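Local coordinates for DUF1254 domain-containing protein (Vibrio parahaemolyticus, PDB 3U07) that is of unknown function but is probably exported from the cytoplasm, pairing a DUF1254 region with a DUF1214 region, at residues H118-A123 / G308-E313; V350-N355 / P402-P407. The protein carries 2 engineered substitutions. All blocks are in the same frame, centred on the assembly; numbering follows the deposited sequence.

Interaction 1. Residues H118-A123 / G308-E313; sequences HYTNAA and GLPPIE
Thr120 and Pro310 meet tip to tip, with Thr120 CA and Pro310 CA 7.4 Å apart. Thr120 OG1 sits 3.6 Å from Pro310 CD and equally close to CG, while Thr120 CB lies 3.8 Å from Pro310 CG, and the methyl CG2 approaches that same ring carbon less closely. With OG1 anti to the carbonyl carbon (chi1 -79°), the hydroxyl is turned to the proline ring, and it forms a hydrogen bond with His112 NE2. It has a further partner in a water that lies 2.6 Å from Thr120 OG1 and donates to Gly308 O, so the gap between hydroxyl and carbonyl is bridged by solvent. No direct hydrogen bond joins the two segments.

The contact sets strand 120-125, an outermost strand of the antiparallel sheet 82-90, 161-169, 109-115 and 120-125, against the loop that leads from helix 295-305 to strand 315-319. A classic beta bulge interrupts the strand, with two residues, Asn121 and Ala122, standing opposite the single Thr113. The loop makes its own turn, with Glu313 N hydrogen-bonded to Pro310 O at 3.0 Å.

Away from the proline the fit is looser. The Ala123 methyl comes no nearer than 4.0 Å to Glu313 OE2, and a second water fills in beside them, donating to both Ala123 O and Glu313 OE2. The bend of the glutamate at chi2 (-61°) sets Glu313 CD 4.2 Å from Ala123 CB, and OE1 forms a salt bridge with Arg127, so both carboxylate oxygens have a partner. At the far end of the contact His118 barely reaches Gly308: NE2 stops 4.5 Å from Gly308 N, and it is the neighbouring Trp307 N that forms a hydrogen bond with this imidazole nitrogen.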
ATOM      1  N   HIS A 118      -9.775   2.397   3.904  1.00 20.62           N
ATOM      2  CA  HIS A 118      -8.439   1.795   3.920  1.00 18.00           C
ATOM      3  C   HIS A 118      -8.436   0.269   3.842  1.00 22.59           C
ATOM      4  O   HIS A 118      -7.616  -0.398   4.473  1.00 16.51           O
ATOM      5  CB  HIS A 118      -7.620   2.271   5.131  1.00 16.99           C
ATOM      6  CG  HIS A 118      -6.135   2.160   4.927  1.00 18.71           C
ATOM      7  ND1 HIS A 118      -5.375   1.161   5.497  1.00 15.92           N
ATOM      8  CD2 HIS A 118      -5.281   2.907   4.187  1.00 21.36           C
ATOM      9  CE1 HIS A 118      -4.116   1.299   5.115  1.00 15.67           C
ATOM     10  NE2 HIS A 118      -4.033   2.349   4.320  1.00 17.41           N
ATOM     11  N   TYR A 119      -9.371  -0.273   3.061  1.00 18.10           N
ATOM     12  CA  TYR A 119      -9.457  -1.716   2.834  1.00 16.40           C
ATOM     13  C   TYR A 119      -9.036  -2.004   1.402  1.00 19.49           C
ATOM     14  O   TYR A 119      -9.465  -1.313   0.475  1.00 17.28           O
ATOM     15  CB  TYR A 119     -10.886  -2.248   2.974  1.00 13.97           C
ATOM     16  CG  TYR A 119     -11.424  -2.301   4.370  1.00 16.92           C
ATOM     17  CD1 TYR A 119     -12.273  -1.307   4.845  1.00 15.04           C
ATOM     18  CD2 TYR A 119     -11.096  -3.356   5.218  1.00 17.36           C
ATOM     19  CE1 TYR A 119     -12.787  -1.360   6.130  1.00 18.79           C
ATOM     20  CE2 TYR A 119     -11.605  -3.420   6.508  1.00 17.77           C
ATOM     21  CZ  TYR A 119     -12.449  -2.417   6.957  1.00 22.16           C
ATOM     22  OH  TYR A 119     -12.952  -2.464   8.234  1.00 19.79           O
ATOM     23  N   THR A 120      -8.191  -3.011   1.215  1.00 19.70           N
ATOM     24  CA  THR A 120      -7.803  -3.390  -0.136  1.00 18.03           C
ATOM     25  C   THR A 120      -9.053  -4.097  -0.698  1.00 18.41           C
ATOM     26  O   THR A 120      -9.630  -4.959  -0.031  1.00 22.42           O
ATOM     27  CB  THR A 120      -6.604  -4.368  -0.119  1.00 18.22           C
ATOM     28  OG1 THR A 120      -5.389  -3.628   0.086  1.00 16.06           O
ATOM     29  CG2 THR A 120      -6.519  -5.141  -1.427  1.00 18.59           C
ATOM     30  N   ASN A 121      -9.508  -3.701  -1.884  1.00 21.13           N
ATOM     31  CA  ASN A 121     -10.685  -4.349  -2.463  1.00 15.97           C
ATOM     32  C   ASN A 121     -10.381  -5.068  -3.769  1.00 21.17           C
ATOM     33  O   ASN A 121     -11.262  -5.656  -4.390  1.00 19.59           O
ATOM     34  CB  ASN A 121     -11.853  -3.359  -2.647  1.00 15.53           C
ATOM     35  CG  ASN A 121     -11.467  -2.088  -3.398  1.00 19.54           C
ATOM     36  OD1 ASN A 121     -10.457  -2.028  -4.100  1.00 19.02           O
ATOM     37  ND2 ASN A 121     -12.304  -1.064  -3.265  1.00 20.79           N
ATOM     38  N   ALA A 122      -9.122  -5.022  -4.183  1.00 22.54           N
ATOM     39  CA  ALA A 122      -8.702  -5.727  -5.383  1.00 22.88           C
ATOM     40  C   ALA A 122      -7.187  -5.814  -5.449  1.00 24.67           C
ATOM     41  O   ALA A 122      -6.476  -4.853  -5.141  1.00 18.25           O
ATOM     42  CB  ALA A 122      -9.242  -5.047  -6.629  1.00 22.84           C
ATOM     43  N   ALA A 123      -6.699  -6.985  -5.837  1.00 19.37           N
ATOM     44  CA  ALA A 123      -5.270  -7.216  -5.981  1.00 18.87           C
ATOM     45  C   ALA A 123      -5.096  -8.244  -7.090  1.00 22.03           C
ATOM     46  O   ALA A 123      -4.909  -9.429  -6.822  1.00 24.42           O
ATOM     47  CB  ALA A 123      -4.676  -7.744  -4.674  1.00 17.08           C
ATOM     48  N   GLY A 308      -0.608   0.334   2.237  1.00 24.46           N
ATOM     49  CA  GLY A 308       0.197  -0.859   2.066  1.00 23.78           C
ATOM     50  C   GLY A 308      -0.567  -2.076   1.573  1.00 27.67           C
ATOM     51  O   GLY A 308      -1.757  -2.253   1.852  1.00 19.20           O
ATOM     52  N   LEU A 309       0.133  -2.913   0.816  1.00 20.68           N
ATOM     53  CA  LEU A 309      -0.431  -4.147   0.274  1.00 21.78           C
ATOM     54  C   LEU A 309      -0.617  -5.184   1.375  1.00 23.39           C
ATOM     55  O   LEU A 309       0.111  -5.182   2.368  1.00 28.31           O
ATOM     56  CB  LEU A 309       0.514  -4.750  -0.769  1.00 22.86           C
ATOM     57  CG  LEU A 309       0.496  -4.262  -2.215  1.00 25.70           C
ATOM     58  CD1 LEU A 309       1.744  -4.747  -2.931  1.00 18.21           C
ATOM     59  CD2 LEU A 309      -0.757  -4.786  -2.918  1.00 23.84           C
ATOM     60  N   PRO A 310      -1.617  -6.066   1.224  1.00 22.39           N
ATOM     61  CA  PRO A 310      -1.832  -7.103   2.236  1.00 24.19           C
ATOM     62  C   PRO A 310      -0.540  -7.932   2.190  1.00 23.49           C
ATOM     63  O   PRO A 310       0.035  -8.130   1.121  1.00 21.26           O
ATOM     64  CB  PRO A 310      -3.033  -7.868   1.690  1.00 22.99           C
ATOM     65  CG  PRO A 310      -3.821  -6.769   0.992  1.00 19.35           C
ATOM     66  CD  PRO A 310      -2.728  -6.028   0.255  1.00 21.61           C
ATOM     67  N   PRO A 311      -0.073  -8.433   3.340  1.00 21.76           N
ATOM     68  CA  PRO A 311       1.164  -9.222   3.363  1.00 21.11           C
ATOM     69  C   PRO A 311       1.315 -10.407   2.405  1.00 20.64           C
ATOM     70  O   PRO A 311       2.439 -10.760   2.049  1.00 21.69           O
ATOM     71  CB  PRO A 311       1.282  -9.631   4.831  1.00 20.91           C
ATOM     72  CG  PRO A 311      -0.138  -9.640   5.303  1.00 26.04           C
ATOM     73  CD  PRO A 311      -0.696  -8.397   4.673  1.00 20.59           C
ATOM     74  N   ILE A 312       0.210 -11.014   1.981  1.00 20.82           N
ATOM     75  CA  ILE A 312       0.285 -12.154   1.068  1.00 20.64           C
ATOM     76  C   ILE A 312       0.785 -11.726  -0.311  1.00 22.56           C
ATOM     77  O   ILE A 312       1.319 -12.537  -1.064  1.00 24.23           O
ATOM     78  CB  ILE A 312      -1.092 -12.864   0.928  1.00 30.45           C
ATOM     79  CG1 ILE A 312      -0.930 -14.175   0.148  1.00 30.59           C
ATOM     80  CG2 ILE A 312      -2.087 -11.949   0.228  1.00 26.77           C
ATOM     81  CD1 ILE A 312      -2.183 -15.044   0.141  1.00 31.43           C
ATOM     82  N   GLU A 313       0.620 -10.447  -0.636  1.00 20.13           N
ATOM     83  CA  GLU A 313       1.074  -9.933  -1.923  1.00 21.77           C
ATOM     84  C   GLU A 313       2.488  -9.392  -1.766  1.00 23.24           C
ATOM     85  O   GLU A 313       3.328  -9.544  -2.654  1.00 23.87           O
ATOM     86  CB  GLU A 313       0.170  -8.798  -2.410  1.00 20.30           C
ATOM     87  CG  GLU A 313      -1.305  -9.144  -2.531  1.00 25.22           C
ATOM     88  CD  GLU A 313      -1.571 -10.267  -3.515  1.00 28.33           C
ATOM     89  OE1 GLU A 313      -0.721 -10.507  -4.397  1.00 23.62           O
ATOM     90  OE2 GLU A 313      -2.640 -10.902  -3.412  1.00 33.40           O
TER
HETATM   91  O   HOH W   1      -4.238  -3.269   2.431  1.00 20.32           O
HETATM   92  O   HOH W   2      -3.300 -11.507  -6.245  1.00 30.92           O

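Interaction 2. Residues V350-N355 / P402-P407; sequences VTIYGN and PVPEKP
Ile352 CA and Val403 CA lie 6.8 Å apart, and the backbones draw in further on, with Asn355 CA and Pro407 CA separated by 5.7 Å. This is the end of strand 347-354, a middle strand of an antiparallel sheet, with the loop between strands 400-402 and 408-417 passing over it; that loop folds through an inverse gamma turn about Glu405, closed by a weak bond from Lys406 N to Pro404 O. Across the contact Asn355 N donates to Pro407 O at 3.1 Å, almost straight (177°), with the donor 41° out of the carbonyl plane.

Ile352 carries the apolar part. Its CG2 methyl rests 3.7 Å from Pro404 CD and 4.0 Å from Val403 CG2, and the isoleucine and valine side chains cross at about a right angle. CG1, anti to the carbonyl carbon (chi1 -59°), comes within 3.8 Å of Pro402 O.

Further on, Lys406, extended beyond CG, brings its CE to 4.1 Å from Gly354 CA, and its ammonium goes on to a salt bridge with Asp356. Asn355 ND2 is hydrogen-bonded to Asp320 and OD1 to Lys327, which together fix the amide. Asn355 OD1 lies 3.1 Å from the carbonyl carbon Pro407 C, close beside the carbonyl oxygen without a bond between the two acceptors.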
ATOM      1  N   VAL A 350      16.624  -7.278  -1.427  1.00 27.62           N
ATOM      2  CA  VAL A 350      17.088  -6.515  -0.281  1.00 24.33           C
ATOM      3  C   VAL A 350      17.653  -5.249  -0.914  1.00 25.09           C
ATOM      4  O   VAL A 350      18.455  -5.315  -1.843  1.00 30.23           O
ATOM      5  CB  VAL A 350      18.161  -7.284   0.557  1.00 31.01           C
ATOM      6  CG1 VAL A 350      18.135  -8.750   0.208  1.00 30.49           C
ATOM      7  CG2 VAL A 350      19.535  -6.688   0.367  1.00 35.65           C
ATOM      8  N   THR A 351      17.204  -4.098  -0.431  1.00 29.90           N
ATOM      9  CA  THR A 351      17.636  -2.818  -0.984  1.00 28.48           C
ATOM     10  C   THR A 351      18.305  -1.950   0.074  1.00 24.81           C
ATOM     11  O   THR A 351      17.928  -1.982   1.244  1.00 24.34           O
ATOM     12  CB  THR A 351      16.422  -2.058  -1.584  1.00 30.40           C
ATOM     13  OG1 THR A 351      15.732  -2.915  -2.505  1.00 34.67           O
ATOM     14  CG2 THR A 351      16.873  -0.795  -2.311  1.00 26.35           C
ATOM     15  N   ILE A 352      19.290  -1.166  -0.348  1.00 26.61           N
ATOM     16  CA  ILE A 352      20.023  -0.296   0.563  1.00 25.87           C
ATOM     17  C   ILE A 352      19.572   1.158   0.490  1.00 35.76           C
ATOM     18  O   ILE A 352      19.435   1.720  -0.595  1.00 42.17           O
ATOM     19  CB  ILE A 352      21.540  -0.353   0.272  1.00 30.27           C
ATOM     20  CG1 ILE A 352      22.036  -1.794   0.415  1.00 28.04           C
ATOM     21  CG2 ILE A 352      22.295   0.589   1.207  1.00 30.79           C
ATOM     22  CD1 ILE A 352      21.699  -2.431   1.758  1.00 24.38           C
ATOM     23  N   TYR A 353      19.355   1.759   1.656  1.00 32.97           N
ATOM     24  CA  TYR A 353      18.926   3.151   1.750  1.00 40.40           C
ATOM     25  C   TYR A 353      19.785   3.888   2.778  1.00 39.36           C
ATOM     26  O   TYR A 353      20.241   3.292   3.758  1.00 35.24           O
ATOM     27  CB  TYR A 353      17.463   3.228   2.196  1.00 41.15           C
ATOM     28  CG  TYR A 353      16.479   2.533   1.283  1.00 40.19           C
ATOM     29  CD1 TYR A 353      15.835   3.228   0.256  1.00 40.88           C
ATOM     30  CD2 TYR A 353      16.185   1.180   1.450  1.00 37.94           C
ATOM     31  CE1 TYR A 353      14.921   2.591  -0.579  1.00 42.71           C
ATOM     32  CE2 TYR A 353      15.275   0.533   0.620  1.00 37.61           C
ATOM     33  CZ  TYR A 353      14.647   1.243  -0.389  1.00 42.65           C
ATOM     34  OH  TYR A 353      13.744   0.600  -1.202  1.00 42.93           O
ATOM     35  N   GLY A 354      20.004   5.182   2.556  1.00 29.99           N
ATOM     36  CA  GLY A 354      20.780   5.962   3.502  1.00 32.54           C
ATOM     37  C   GLY A 354      19.853   6.413   4.615  1.00 34.86           C
ATOM     38  O   GLY A 354      18.707   6.774   4.356  1.00 41.26           O
ATOM     39  N   ASN A 355      20.322   6.390   5.856  1.00 33.67           N
ATOM     40  CA  ASN A 355      19.478   6.810   6.972  1.00 33.49           C
ATOM     41  C   ASN A 355      19.146   8.301   6.933  1.00 42.45           C
ATOM     42  O   ASN A 355      18.105   8.727   7.442  1.00 41.47           O
ATOM     43  CB  ASN A 355      20.155   6.503   8.309  1.00 36.93           C
ATOM     44  CG  ASN A 355      20.106   5.036   8.665  1.00 39.35           C
ATOM     45  OD1 ASN A 355      20.867   4.234   8.134  1.00 39.18           O
ATOM     46  ND2 ASN A 355      19.194   4.675   9.561  1.00 38.06           N
ATOM     47  N   PRO A 402      26.663  -2.804  -3.159  1.00 44.22           N
ATOM     48  CA  PRO A 402      27.300  -1.562  -2.721  1.00 39.40           C
ATOM     49  C   PRO A 402      26.577  -1.003  -1.504  1.00 36.79           C
ATOM     50  O   PRO A 402      25.366  -1.153  -1.370  1.00 31.12           O
ATOM     51  CB  PRO A 402      27.153  -0.648  -3.939  1.00 38.13           C
ATOM     52  CG  PRO A 402      27.184  -1.605  -5.080  1.00 44.96           C
ATOM     53  CD  PRO A 402      26.281  -2.711  -4.579  1.00 48.91           C
ATOM     54  N   VAL A 403      27.330  -0.362  -0.625  1.00 36.51           N
ATOM     55  CA  VAL A 403      26.772   0.239   0.569  1.00 32.55           C
ATOM     56  C   VAL A 403      27.498   1.579   0.702  1.00 33.29           C
ATOM     57  O   VAL A 403      28.690   1.670   0.424  1.00 36.21           O
ATOM     58  CB  VAL A 403      26.988  -0.709   1.777  1.00 38.80           C
ATOM     59  CG1 VAL A 403      27.562   0.030   2.961  1.00 40.61           C
ATOM     60  CG2 VAL A 403      25.656  -1.371   2.128  1.00 33.59           C
ATOM     61  N   PRO A 404      26.781   2.641   1.107  1.00 33.73           N
ATOM     62  CA  PRO A 404      27.378   3.974   1.251  1.00 37.77           C
ATOM     63  C   PRO A 404      28.309   4.193   2.437  1.00 40.77           C
ATOM     64  O   PRO A 404      28.274   3.451   3.416  1.00 40.08           O
ATOM     65  CB  PRO A 404      26.158   4.877   1.318  1.00 35.11           C
ATOM     66  CG  PRO A 404      25.212   4.055   2.122  1.00 38.25           C
ATOM     67  CD  PRO A 404      25.364   2.664   1.512  1.00 36.85           C
ATOM     68  N   GLU A 405      29.133   5.233   2.326  1.00 42.45           N
ATOM     69  CA  GLU A 405      30.088   5.617   3.365  1.00 42.03           C
ATOM     70  C   GLU A 405      29.369   6.399   4.465  1.00 44.07           C
ATOM     71  O   GLU A 405      29.844   7.445   4.907  1.00 46.84           O
ATOM     72  CB  GLU A 405      31.187   6.504   2.772  1.00 45.83           C
ATOM     73  CG  GLU A 405      32.002   5.856   1.669  1.00 57.54           C
ATOM     74  CD  GLU A 405      33.362   5.390   2.143  1.00 71.64           C
ATOM     75  OE1 GLU A 405      33.420   4.546   3.060  1.00 76.38           O
ATOM     76  OE2 GLU A 405      34.376   5.874   1.596  1.00 77.24           O
ATOM     77  N   LYS A 406      28.225   5.886   4.902  1.00 33.97           N
ATOM     78  CA  LYS A 406      27.433   6.532   5.941  1.00 30.90           C
ATOM     79  C   LYS A 406      26.442   5.538   6.530  1.00 28.31           C
ATOM     80  O   LYS A 406      26.353   4.403   6.072  1.00 31.52           O
ATOM     81  CB  LYS A 406      26.672   7.719   5.346  1.00 30.99           C
ATOM     82  CG  LYS A 406      25.859   7.376   4.104  1.00 32.23           C
ATOM     83  CD  LYS A 406      24.813   8.445   3.807  1.00 38.25           C
ATOM     84  CE  LYS A 406      24.080   8.159   2.501  1.00 44.84           C
ATOM     85  NZ  LYS A 406      23.028   9.176   2.219  1.00 42.84           N
ATOM     86  N   PRO A 407      25.699   5.943   7.569  1.00 29.39           N
ATOM     87  CA  PRO A 407      24.732   5.006   8.145  1.00 29.65           C
ATOM     88  C   PRO A 407      23.704   4.634   7.077  1.00 39.40           C
ATOM     89  O   PRO A 407      23.249   5.490   6.317  1.00 41.53           O
ATOM     90  CB  PRO A 407      24.120   5.808   9.289  1.00 30.34           C
ATOM     91  CG  PRO A 407      25.272   6.661   9.742  1.00 33.42           C
ATOM     92  CD  PRO A 407      25.839   7.140   8.420  1.00 35.04           C
TER

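How the interactions relate
After helix 26-52 and three strands, the chain reaches strand 120-125 in the DUF1254 part of the sequence. Interaction 1 then closes an excursion of 184 residues with more helix than strand, bringing the loop after helix 295-305 back to that strand just before strand 315-319 begins the next antiparallel sheet. Interaction 2 opens only after this, within the DUF1214 range, and closes a shorter loop of 46 residues that contains strands but no helix. The two are in series, neither nested nor crossed. Interaction 1 ties edge strand 120-125 to the loop leading into strand 315-319; interaction 2 ties strand 347-354 to the loop between strands 400-402 and 408-417. Their centres are 28 Å apart.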